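Long-range contacts in abietadiene synthase, chloroplastic (Abies grandis, PDB 3S9V), which is a terpene synthase built mainly of helices, with an N-terminal terpene synthase domain and a metal-binding domain: residues Phe99-Arg104 / Gly137-Glu142; Asp103-Thr108 / Ile129-Thr134; Ile153-Met158 / Pro174-Ile179; Trp407-Asn412 / Asp444-Gly449. All blocks are in the same frame, centred on the assembly; numbering follows the deposited sequence.

Interaction 1: residues Phe99-Arg104 / Gly137-Glu142; sequences FLAYDR and GKMEDE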
# COMPACT_ATOMS: atom_id res chain seq x y z
N PHE A 99 -14.11 8.71 22.70
CA PHE A 99 -14.32 10.05 23.21
C PHE A 99 -13.42 11.12 22.62
O PHE A 99 -12.19 11.04 22.70
CB PHE A 99 -14.15 10.07 24.72
CG PHE A 99 -14.42 11.41 25.34
CD1 PHE A 99 -15.70 11.73 25.80
CD2 PHE A 99 -13.42 12.37 25.42
CE1 PHE A 99 -15.97 12.99 26.34
CE2 PHE A 99 -13.67 13.64 25.94
CZ PHE A 99 -14.95 13.94 26.41
N LEU A 100 -14.05 12.14 22.03
CA LEU A 100 -13.33 13.28 21.49
C LEU A 100 -14.13 14.47 21.99
O LEU A 100 -15.32 14.60 21.70
CB LEU A 100 -13.31 13.27 19.96
CG LEU A 100 -12.47 14.41 19.35
CD1 LEU A 100 -10.98 14.22 19.69
CD2 LEU A 100 -12.67 14.45 17.85
N ALA A 101 -13.50 15.32 22.78
CA ALA A 101 -14.20 16.47 23.34
C ALA A 101 -14.95 17.28 22.28
O ALA A 101 -16.16 17.49 22.41
CB ALA A 101 -13.20 17.37 24.10
N TYR A 102 -14.25 17.71 21.24
CA TYR A 102 -14.89 18.50 20.18
C TYR A 102 -16.16 17.83 19.65
O TYR A 102 -17.20 18.47 19.53
CB TYR A 102 -13.92 18.73 19.02
CG TYR A 102 -12.77 19.64 19.36
CD1 TYR A 102 -11.45 19.21 19.18
CD2 TYR A 102 -12.98 20.93 19.85
CE1 TYR A 102 -10.38 20.04 19.48
CE2 TYR A 102 -11.91 21.77 20.15
CZ TYR A 102 -10.61 21.32 19.96
OH TYR A 102 -9.54 22.13 20.25
N ASP A 103 -16.05 16.55 19.34
CA ASP A 103 -17.15 15.75 18.83
C ASP A 103 -18.37 15.83 19.77
O ASP A 103 -19.47 16.16 19.34
CB ASP A 103 -16.68 14.29 18.68
CG ASP A 103 -17.76 13.33 18.16
OD1 ASP A 103 -18.19 13.47 17.00
OD2 ASP A 103 -18.16 12.42 18.93
N ARG A 104 -18.16 15.55 21.05
CA ARG A 104 -19.24 15.58 22.03
C ARG A 104 -19.92 16.94 22.20
O ARG A 104 -21.15 17.01 22.21
CB ARG A 104 -18.76 15.07 23.39
CG ARG A 104 -18.27 13.62 23.37
CD ARG A 104 -19.33 12.67 22.82
NE ARG A 104 -18.85 11.30 22.77
CZ ARG A 104 -18.61 10.55 23.84
NH1 ARG A 104 -18.83 11.03 25.06
NH2 ARG A 104 -18.14 9.32 23.70
N GLY A 137 -15.74 23.85 30.14
CA GLY A 137 -14.71 24.36 31.02
C GLY A 137 -13.43 23.55 31.09
O GLY A 137 -12.51 23.92 31.82
N LYS A 138 -13.35 22.46 30.33
CA LYS A 138 -12.15 21.62 30.32
C LYS A 138 -11.49 21.54 28.94
O LYS A 138 -10.59 20.73 28.72
CB LYS A 138 -12.50 20.19 30.78
CG LYS A 138 -13.08 20.10 32.18
CD LYS A 138 -13.24 18.65 32.63
CE LYS A 138 -14.21 17.88 31.74
NZ LYS A 138 -14.50 16.52 32.27
N MET A 139 -11.95 22.39 28.03
CA MET A 139 -11.42 22.40 26.67
C MET A 139 -9.94 22.75 26.55
O MET A 139 -9.33 22.53 25.50
CB MET A 139 -12.25 23.36 25.80
CG MET A 139 -13.68 22.89 25.58
SD MET A 139 -13.77 21.14 25.05
CE MET A 139 -13.14 21.26 23.41
N GLU A 140 -9.36 23.27 27.62
CA GLU A 140 -7.95 23.64 27.59
C GLU A 140 -7.02 22.45 27.76
O GLU A 140 -5.81 22.58 27.58
CB GLU A 140 -7.66 24.69 28.67
CG GLU A 140 -8.46 25.98 28.49
CD GLU A 140 -8.08 27.06 29.49
OE1 GLU A 140 -8.16 26.81 30.71
OE2 GLU A 140 -7.70 28.17 29.05
N ASP A 141 -7.56 21.29 28.11
CA ASP A 141 -6.72 20.10 28.28
C ASP A 141 -6.96 19.10 27.14
O ASP A 141 -6.54 17.94 27.21
CB ASP A 141 -6.98 19.44 29.64
CG ASP A 141 -5.82 18.55 30.08
OD1 ASP A 141 -5.80 18.14 31.26
OD2 ASP A 141 -4.93 18.25 29.25
N GLU A 142 -7.63 19.57 26.10
CA GLU A 142 -7.92 18.76 24.93
C GLU A 142 -7.38 19.51 23.71
O GLU A 142 -7.72 19.20 22.57
CB GLU A 142 -9.44 18.56 24.79
CG GLU A 142 -10.12 18.10 26.08
CD GLU A 142 -9.76 16.68 26.48
OE1 GLU A 142 -10.22 15.73 25.81
OE2 GLU A 142 -9.01 16.51 27.47
O HOH W 1 -10.76 14.92 23.57
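M139 curls back on itself to reach the first turn of helix 101-117. Its CG stands anti to the carbonyl carbon, and bends at chi2 (-49°) and chi3 bring the terminal methyl obliquely to the Y102 ring, with M139 CE 3.5 Å from Y102 CE2. On the way M139 SD passes 3.9 Å from A101 CB. A flexible thioether suits this spot, since it can fill the corner between a small methyl and a ring. E142, three residues on, comes to A101 beside M139, laying its aliphatic part on the methyl, with E142 CG 3.7 Å from A101 CB. The loop after helix 122-136 here packs on the N-terminal turn of helix 101-117, whose N-cap residue is L100, its O accepting a 3.1 Å bond from R104 N. The A101 amide, in the opening turn, is met by a water 2.9 Å from A101 N, which donates a bond to E142 OE1; E142 is poorly ordered, so the length of that bond says little. An acid near the positive end of a helix is probably favoured electrostatically. E142 OE1 also lies 4.0 Å from F99 CE2, at the edge of that ring, whose plane is steeply turned against the carboxylate.

Interaction 2: residues Asp103-Thr108 / Ile129-Thr134; sequences DRILAT and IEFFRT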
# COMPACT_ATOMS: atom_id res chain seq x y z
N ASP A 103 -16.05 16.55 19.34
CA ASP A 103 -17.15 15.75 18.83
C ASP A 103 -18.37 15.83 19.77
O ASP A 103 -19.47 16.16 19.34
CB ASP A 103 -16.68 14.29 18.68
CG ASP A 103 -17.76 13.33 18.16
OD1 ASP A 103 -18.19 13.47 17.00
OD2 ASP A 103 -18.16 12.42 18.93
N ARG A 104 -18.16 15.55 21.05
CA ARG A 104 -19.24 15.58 22.03
C ARG A 104 -19.92 16.94 22.20
O ARG A 104 -21.15 17.01 22.21
CB ARG A 104 -18.76 15.07 23.39
CG ARG A 104 -18.27 13.62 23.37
CD ARG A 104 -19.33 12.67 22.82
NE ARG A 104 -18.85 11.30 22.77
CZ ARG A 104 -18.61 10.55 23.84
NH1 ARG A 104 -18.83 11.03 25.06
NH2 ARG A 104 -18.14 9.32 23.70
N ILE A 105 -19.15 18.01 22.35
CA ILE A 105 -19.77 19.32 22.52
C ILE A 105 -20.46 19.79 21.25
O ILE A 105 -21.43 20.54 21.31
CB ILE A 105 -18.76 20.41 22.95
CG1 ILE A 105 -17.63 20.53 21.94
CG2 ILE A 105 -18.22 20.10 24.33
CD1 ILE A 105 -16.68 21.67 22.22
N LEU A 106 -19.95 19.36 20.09
CA LEU A 106 -20.55 19.73 18.81
C LEU A 106 -21.91 19.06 18.69
O LEU A 106 -22.92 19.71 18.42
CB LEU A 106 -19.67 19.25 17.65
CG LEU A 106 -20.24 19.48 16.24
CD1 LEU A 106 -20.13 20.95 15.90
CD2 LEU A 106 -19.48 18.65 15.21
N ALA A 107 -21.94 17.75 18.92
CA ALA A 107 -23.18 16.99 18.83
C ALA A 107 -24.19 17.39 19.90
O ALA A 107 -25.39 17.48 19.61
CB ALA A 107 -22.88 15.49 18.94
N THR A 108 -23.73 17.63 21.12
CA THR A 108 -24.64 17.99 22.21
C THR A 108 -25.31 19.33 21.92
O THR A 108 -26.52 19.47 22.04
CB THR A 108 -23.91 18.07 23.58
OG1 THR A 108 -23.22 16.84 23.83
CG2 THR A 108 -24.91 18.31 24.70
N ILE A 129 -27.27 20.22 28.57
CA ILE A 129 -26.78 21.53 28.99
C ILE A 129 -25.69 21.36 30.04
O ILE A 129 -24.64 22.00 29.96
CB ILE A 129 -27.91 22.41 29.56
CG1 ILE A 129 -28.78 22.94 28.41
CG2 ILE A 129 -27.33 23.58 30.34
CD1 ILE A 129 -29.89 23.87 28.85
N GLU A 130 -25.96 20.50 31.01
CA GLU A 130 -25.00 20.25 32.09
C GLU A 130 -23.72 19.65 31.54
O GLU A 130 -22.63 20.06 31.94
CB GLU A 130 -25.62 19.32 33.13
CG GLU A 130 -26.99 19.80 33.59
CD GLU A 130 -27.58 18.96 34.71
OE1 GLU A 130 -27.32 17.74 34.74
OE2 GLU A 130 -28.32 19.53 35.54
N PHE A 131 -23.83 18.69 30.63
CA PHE A 131 -22.62 18.11 30.06
C PHE A 131 -21.84 19.18 29.32
O PHE A 131 -20.64 19.33 29.52
CB PHE A 131 -22.93 16.99 29.06
CG PHE A 131 -21.72 16.55 28.29
CD1 PHE A 131 -20.82 15.65 28.84
CD2 PHE A 131 -21.42 17.11 27.05
CE1 PHE A 131 -19.65 15.31 28.18
CE2 PHE A 131 -20.25 16.78 26.38
CZ PHE A 131 -19.37 15.88 26.95
N PHE A 132 -22.53 19.92 28.47
CA PHE A 132 -21.89 20.97 27.69
C PHE A 132 -21.16 21.96 28.59
O PHE A 132 -20.04 22.38 28.27
CB PHE A 132 -22.92 21.71 26.83
CG PHE A 132 -22.35 22.86 26.04
CD1 PHE A 132 -22.09 24.08 26.65
CD2 PHE A 132 -22.06 22.72 24.69
CE1 PHE A 132 -21.55 25.14 25.93
CE2 PHE A 132 -21.53 23.77 23.96
CZ PHE A 132 -21.27 24.98 24.57
N ARG A 133 -21.78 22.33 29.70
CA ARG A 133 -21.16 23.27 30.64
C ARG A 133 -19.93 22.67 31.32
O ARG A 133 -18.91 23.34 31.46
CB ARG A 133 -22.18 23.72 31.70
CG ARG A 133 -21.57 24.49 32.86
CD ARG A 133 -22.61 25.30 33.62
NE ARG A 133 -23.76 24.50 33.99
CZ ARG A 133 -24.99 24.66 33.50
NH1 ARG A 133 -25.23 25.61 32.60
NH2 ARG A 133 -25.97 23.86 33.90
N THR A 134 -20.01 21.41 31.73
CA THR A 134 -18.87 20.79 32.38
C THR A 134 -17.73 20.59 31.39
O THR A 134 -16.57 20.84 31.70
CB THR A 134 -19.23 19.43 32.99
OG1 THR A 134 -20.36 19.58 33.86
CG2 THR A 134 -18.05 18.88 33.78
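The carbonyl oxygen R104 O is gripped twice by one residue, accepting from T108 N at 2.9 Å, the usual helical bond, and from the hydroxyl T108 OG1 at 2.6 Å. The hydroxyl comes in from above the carbonyl plane, its chi1 of -55° putting OG1 beside the backbone N. T108 OG1 is held a second time, by W93 N, so this buried hydroxyl has partners both as donor and as acceptor. F131 crosses T108 obliquely from helix 122-136: CG is anti to the backbone N, and one side of the ring does the touching, CD2 3.7 Å from T108 OG1 and CZ 3.7 Å from R104 CB. The charged end of R104 leads elsewhere, to E95 O. Helices 101-117 and 122-136 form an alpha-hairpin, roughly antiparallel, with a crossing angle of -143° and axes 9.8 Å apart here. Beside F131, F132 presents its edge to I105 O, with CD2 4.1 Å away, and F155 backs both I105 and F132. Threonine can thus be buried because its polarity is spent within its own neighbourhood, and the helices meet through ring carbons laid against aliphatic groups and oxygens, of which T108 OG1 is already bonded, held by fit rather than directional bonds.

Interaction 3: residues Ile153-Met158 / Pro174-Ile179; sequences IVFPAM and PFLKQI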
# COMPACT_ATOMS: atom_id res chain seq x y z
N ILE A 153 -16.10 26.64 12.06
CA ILE A 153 -17.10 27.33 11.25
C ILE A 153 -18.48 26.99 11.80
O ILE A 153 -19.30 27.86 12.06
CB ILE A 153 -17.02 26.88 9.78
CG1 ILE A 153 -15.89 27.62 9.08
CG2 ILE A 153 -18.36 27.11 9.09
CD1 ILE A 153 -15.72 27.22 7.61
N VAL A 154 -18.70 25.70 11.98
CA VAL A 154 -19.96 25.16 12.45
C VAL A 154 -20.29 25.30 13.95
O VAL A 154 -21.44 25.55 14.32
CB VAL A 154 -20.05 23.68 12.02
CG1 VAL A 154 -21.07 22.96 12.83
CG2 VAL A 154 -20.37 23.61 10.51
N PHE A 155 -19.29 25.17 14.82
CA PHE A 155 -19.57 25.27 16.25
C PHE A 155 -19.98 26.67 16.73
O PHE A 155 -20.94 26.81 17.49
CB PHE A 155 -18.36 24.76 17.05
CG PHE A 155 -18.60 24.69 18.53
CD1 PHE A 155 -19.52 23.79 19.06
CD2 PHE A 155 -17.89 25.51 19.40
CE1 PHE A 155 -19.74 23.71 20.43
CE2 PHE A 155 -18.10 25.43 20.78
CZ PHE A 155 -19.02 24.53 21.29
N PRO A 156 -19.26 27.72 16.30
CA PRO A 156 -19.67 29.05 16.77
C PRO A 156 -21.00 29.50 16.18
O PRO A 156 -21.76 30.23 16.82
CB PRO A 156 -18.51 29.95 16.34
CG PRO A 156 -17.34 29.00 16.32
CD PRO A 156 -17.92 27.77 15.68
N ALA A 157 -21.29 29.05 14.97
CA ALA A 157 -22.55 29.40 14.32
C ALA A 157 -23.72 28.94 15.18
O ALA A 157 -24.72 29.65 15.29
CB ALA A 157 -22.63 28.76 12.95
N MET A 158 -23.61 27.77 15.79
CA MET A 158 -24.67 27.26 16.65
C MET A 158 -24.64 27.96 18.01
O MET A 158 -25.68 28.11 18.65
CB MET A 158 -24.56 25.74 16.84
CG MET A 158 -24.88 24.90 15.60
SD MET A 158 -25.09 23.13 15.97
CE MET A 158 -23.45 22.74 16.61
N PRO A 174 -13.57 31.91 28.13
CA PRO A 174 -12.64 32.33 27.08
C PRO A 174 -12.79 31.48 25.82
O PRO A 174 -13.01 32.01 24.73
CB PRO A 174 -11.28 32.18 27.74
CG PRO A 174 -11.58 32.59 29.14
CD PRO A 174 -12.88 31.85 29.43
N PHE A 175 -12.70 30.16 25.97
CA PHE A 175 -12.82 29.25 24.83
C PHE A 175 -14.02 29.54 23.93
O PHE A 175 -13.87 29.67 22.72
CB PHE A 175 -12.91 27.80 25.30
CG PHE A 175 -13.12 26.82 24.18
CD1 PHE A 175 -12.09 26.53 23.29
CD2 PHE A 175 -14.37 26.22 23.99
CE1 PHE A 175 -12.30 25.66 22.22
CE2 PHE A 175 -14.58 25.35 22.92
CZ PHE A 175 -13.55 25.07 22.04
N LEU A 176 -15.20 29.65 24.52
CA LEU A 176 -16.41 29.89 23.75
C LEU A 176 -16.52 31.31 23.21
O LEU A 176 -16.96 31.51 22.08
CB LEU A 176 -17.64 29.55 24.60
CG LEU A 176 -17.66 28.07 24.96
CD1 LEU A 176 -18.84 27.75 25.87
CD2 LEU A 176 -17.73 27.24 23.68
N LYS A 177 -16.10 32.28 24.01
CA LYS A 177 -16.17 33.67 23.57
C LYS A 177 -15.17 33.92 22.44
O LYS A 177 -15.48 34.60 21.47
CB LYS A 177 -15.87 34.63 24.72
CG LYS A 177 -16.01 36.09 24.32
CD LYS A 177 -15.42 37.05 25.33
CE LYS A 177 -15.45 38.48 24.78
NZ LYS A 177 -14.75 39.45 25.67
N GLN A 178 -13.98 33.34 22.56
CA GLN A 178 -12.94 33.53 21.55
C GLN A 178 -13.12 32.72 20.27
O GLN A 178 -12.62 33.13 19.22
CB GLN A 178 -11.57 33.22 22.16
CG GLN A 178 -11.03 34.32 23.05
CD GLN A 178 -10.00 33.81 24.04
OE1 GLN A 178 -9.18 32.96 23.70
NE2 GLN A 178 -10.05 34.33 25.26
N ILE A 179 -13.82 31.59 20.32
CA ILE A 179 -13.98 30.83 19.10
C ILE A 179 -14.99 31.54 18.19
O ILE A 179 -14.92 31.43 16.97
CB ILE A 179 -14.43 29.38 19.38
CG1 ILE A 179 -14.12 28.51 18.17
CG2 ILE A 179 -15.92 29.33 19.68
CD1 ILE A 179 -14.34 27.04 18.41
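F155 pushes the rim of its ring against the side chain of L176, with F155 CE2 only 3.4 Å from L176 CD2, a tight carbon-carbon approach made at the ring edge. With CG anti to the backbone N (chi1 -174°), the phenyl group extends from helix 151-164 toward helix 174-187, where three residues receive it. L176 reaches it with CG swung beside its own backbone N. F175 crosses at about a right angle, with its CE2 4.1 Å from F155 CE2, and I179 sends its CD1 to within 4.0 Å of F155 CD2. The ring of F151, one turn earlier in the same helix, stacks on F155.

P156 makes the second half of the contact. A proline has no amide hydrogen to give to the turn before, and helix 151-164 is kinked here; the following bonds from M158 N to V154 O and F155 O are both weak. The pyrrolidine faces the partner helix, where P156 CG rests 3.7 Å from I179 CG2 and 3.5 Å from I179 O. The branched side chain of I179, its CG1 anti to the backbone N, thus reaches both neighbours, CD1 to F155 and CG2 to P156.

The helices cross steeply, at -103°, with axes 10.0 Å apart, as consecutive helices of the N-terminal all-helical part of the chain, consistent with the alpha-barrel architecture of plant diterpene synthases. R183, further along helix 174-187, adds a polar tie by bonding I153 O. The rest is almost all hydrocarbon, apart from P156 CG on the carbonyl oxygen, so the steep angle is probably set by the shapes of two aromatic rings, a proline and two branched chains.

Interaction 4: residues Trp407-Asn412 / Asp444-Gly449; sequences WAFKKN and DDVWLG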
# COMPACT_ATOMS: atom_id res chain seq x y z
N TRP A 407 -2.93 10.94 20.38
CA TRP A 407 -3.94 11.85 19.85
C TRP A 407 -4.34 11.54 18.41
O TRP A 407 -5.39 11.99 17.95
CB TRP A 407 -3.44 13.30 19.94
CG TRP A 407 -3.22 13.75 21.34
CD1 TRP A 407 -2.02 13.96 21.96
CD2 TRP A 407 -4.23 14.01 22.33
NE1 TRP A 407 -2.22 14.33 23.27
CE2 TRP A 407 -3.57 14.36 23.53
CE3 TRP A 407 -5.63 13.97 22.32
CZ2 TRP A 407 -4.26 14.68 24.70
CZ3 TRP A 407 -6.32 14.28 23.49
CH2 TRP A 407 -5.63 14.63 24.67
N ALA A 408 -3.51 10.77 17.71
CA ALA A 408 -3.79 10.41 16.32
C ALA A 408 -4.90 9.37 16.21
O ALA A 408 -5.10 8.55 17.11
CB ALA A 408 -2.51 9.88 15.66
N PHE A 409 -5.63 9.40 15.10
CA PHE A 409 -6.71 8.46 14.88
C PHE A 409 -6.21 7.14 14.28
O PHE A 409 -6.93 6.15 14.27
CB PHE A 409 -7.79 9.12 14.02
CG PHE A 409 -8.59 10.17 14.75
CD1 PHE A 409 -7.96 11.28 15.31
CD2 PHE A 409 -9.96 10.02 14.93
CE1 PHE A 409 -8.67 12.22 16.04
CE2 PHE A 409 -10.69 10.96 15.67
CZ PHE A 409 -10.04 12.06 16.22
N LYS A 410 -4.98 7.15 13.78
CA LYS A 410 -4.34 5.96 13.22
C LYS A 410 -3.49 5.36 14.34
O LYS A 410 -2.87 6.11 15.10
CB LYS A 410 -3.40 6.34 12.06
CG LYS A 410 -4.10 6.73 10.77
CD LYS A 410 -4.61 5.51 10.04
CE LYS A 410 -5.07 5.87 8.64
NZ LYS A 410 -5.44 4.64 7.88
N LYS A 411 -3.44 4.04 14.44
CA LYS A 411 -2.65 3.39 15.49
C LYS A 411 -1.17 3.80 15.48
O LYS A 411 -0.61 4.12 16.52
CB LYS A 411 -2.76 1.87 15.38
CG LYS A 411 -1.92 1.12 16.40
CD LYS A 411 -2.08 -0.39 16.25
CE LYS A 411 -1.15 -1.13 17.21
NZ LYS A 411 -1.30 -2.62 17.14
N ASN A 412 -0.54 3.80 14.30
CA ASN A 412 0.86 4.18 14.21
C ASN A 412 1.24 4.55 12.79
O ASN A 412 1.87 3.78 12.07
CB ASN A 412 1.77 3.04 14.70
CG ASN A 412 3.24 3.44 14.75
OD1 ASN A 412 3.58 4.61 14.95
ND2 ASN A 412 4.13 2.45 14.59
N ASP A 444 -9.26 -1.00 15.61
CA ASP A 444 -10.32 -0.19 16.17
C ASP A 444 -10.06 1.31 16.01
O ASP A 444 -10.44 2.10 16.86
CB ASP A 444 -10.52 -0.56 17.65
CG ASP A 444 -9.22 -0.64 18.41
OD1 ASP A 444 -9.21 -1.26 19.49
OD2 ASP A 444 -8.22 -0.08 17.92
N ASP A 445 -9.40 1.68 14.93
CA ASP A 445 -9.15 3.09 14.67
C ASP A 445 -10.47 3.74 14.27
O ASP A 445 -11.34 3.08 13.71
CB ASP A 445 -8.15 3.28 13.51
CG ASP A 445 -6.72 2.95 13.89
OD1 ASP A 445 -6.30 3.23 15.04
OD2 ASP A 445 -5.99 2.41 13.03
N VAL A 446 -10.61 5.02 14.59
CA VAL A 446 -11.80 5.76 14.22
C VAL A 446 -11.33 6.76 13.18
O VAL A 446 -10.14 6.83 12.88
CB VAL A 446 -12.42 6.51 15.41
CG1 VAL A 446 -13.18 5.54 16.29
CG2 VAL A 446 -11.33 7.22 16.20
N TRP A 447 -12.26 7.53 12.62
CA TRP A 447 -11.91 8.49 11.59
C TRP A 447 -12.48 9.85 11.96
O TRP A 447 -13.48 9.93 12.67
CB TRP A 447 -12.45 8.03 10.22
CG TRP A 447 -12.01 6.63 9.85
CD1 TRP A 447 -12.40 5.47 10.45
CD2 TRP A 447 -11.04 6.27 8.85
NE1 TRP A 447 -11.73 4.40 9.89
CE2 TRP A 447 -10.89 4.87 8.91
CE3 TRP A 447 -10.29 7.00 7.92
CZ2 TRP A 447 -10.02 4.17 8.07
CZ3 TRP A 447 -9.42 6.31 7.08
CH2 TRP A 447 -9.29 4.90 7.16
N LEU A 448 -11.85 10.91 11.47
CA LEU A 448 -12.29 12.26 11.77
C LEU A 448 -12.84 13.01 10.57
O LEU A 448 -12.14 13.26 9.60
CB LEU A 448 -11.15 13.06 12.40
CG LEU A 448 -11.54 14.41 13.02
CD1 LEU A 448 -12.66 14.20 14.03
CD2 LEU A 448 -10.33 15.05 13.68
N GLY A 449 -14.12 13.37 10.64
CA GLY A 449 -14.75 14.13 9.58
C GLY A 449 -15.41 15.32 10.27
O GLY A 449 -14.81 15.93 11.14
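F409 and D445 turn their side chains the same way, CG beside the backbone N and anti to the carbonyl carbon (chi1 -72° and -74°), and these torsions send the phenyl ring across V446 and L448, and the carboxylate toward the backbone of 409-411. L448 CB sits over one face, 4.1 Å from the centroid of the F409 ring and 17° off its normal, a CH-pi contact, while the two methyls of L448 close on the ring's far end. V446 contributes CG2, in the crowded position between its backbone N and carbonyl carbon, and presses it to 3.4 Å from F409 CD2. A large flat ring suits a partner backbone that offers it two branched side chains, V446 and L448, two residues apart, and V452 of the neighbouring strand borders it as well.

Strands 447-448 and 452-453 make a small antiparallel beta-hairpin, and the loop 407-412, just before helix 413-422, packs against its first strand. Farther out, the bent chain of K410 brings NZ to 3.9 Å from W447 CH2, in an indole that also meets Y453 and F271.

The carboxylate of D445 takes a weak bond from the backbone, K411 N to D445 OD2 at 3.3 Å. Its other oxygen, D445 OD1, stands 3.1 Å from F409 O, two acceptors side by side. That crowding probably costs energy; K410 NZ, 5.6 Å from D445 OD2 and too far for a salt bridge, may ease it a little. The apolar grip on F409 therefore carries most of this contact, with the acid adding a loose polar tie.

Interactions 1 and 2 share D103 and R104 on helix 101-117, their centres about 9 Å apart, and join where M139 CE meets I105 CD1 at 3.8 Å. Interaction 3 lies about 13 Å from both, centre to centre. F175 packs on M139 and Y102 of interaction 1, while F132 CE2 of interaction 2 touches F155 CZ at 3.7 Å, so the three form one continuous apolar core among four helices. Interaction 4 touches neither interaction 2 nor interaction 3, but its centre is about 16 Å from that of interaction 1, and the two meet through L100, whose CD2 lies 3.8 Å from L448 CD1 and also packs on F409, tying the helical cluster to the hairpin region.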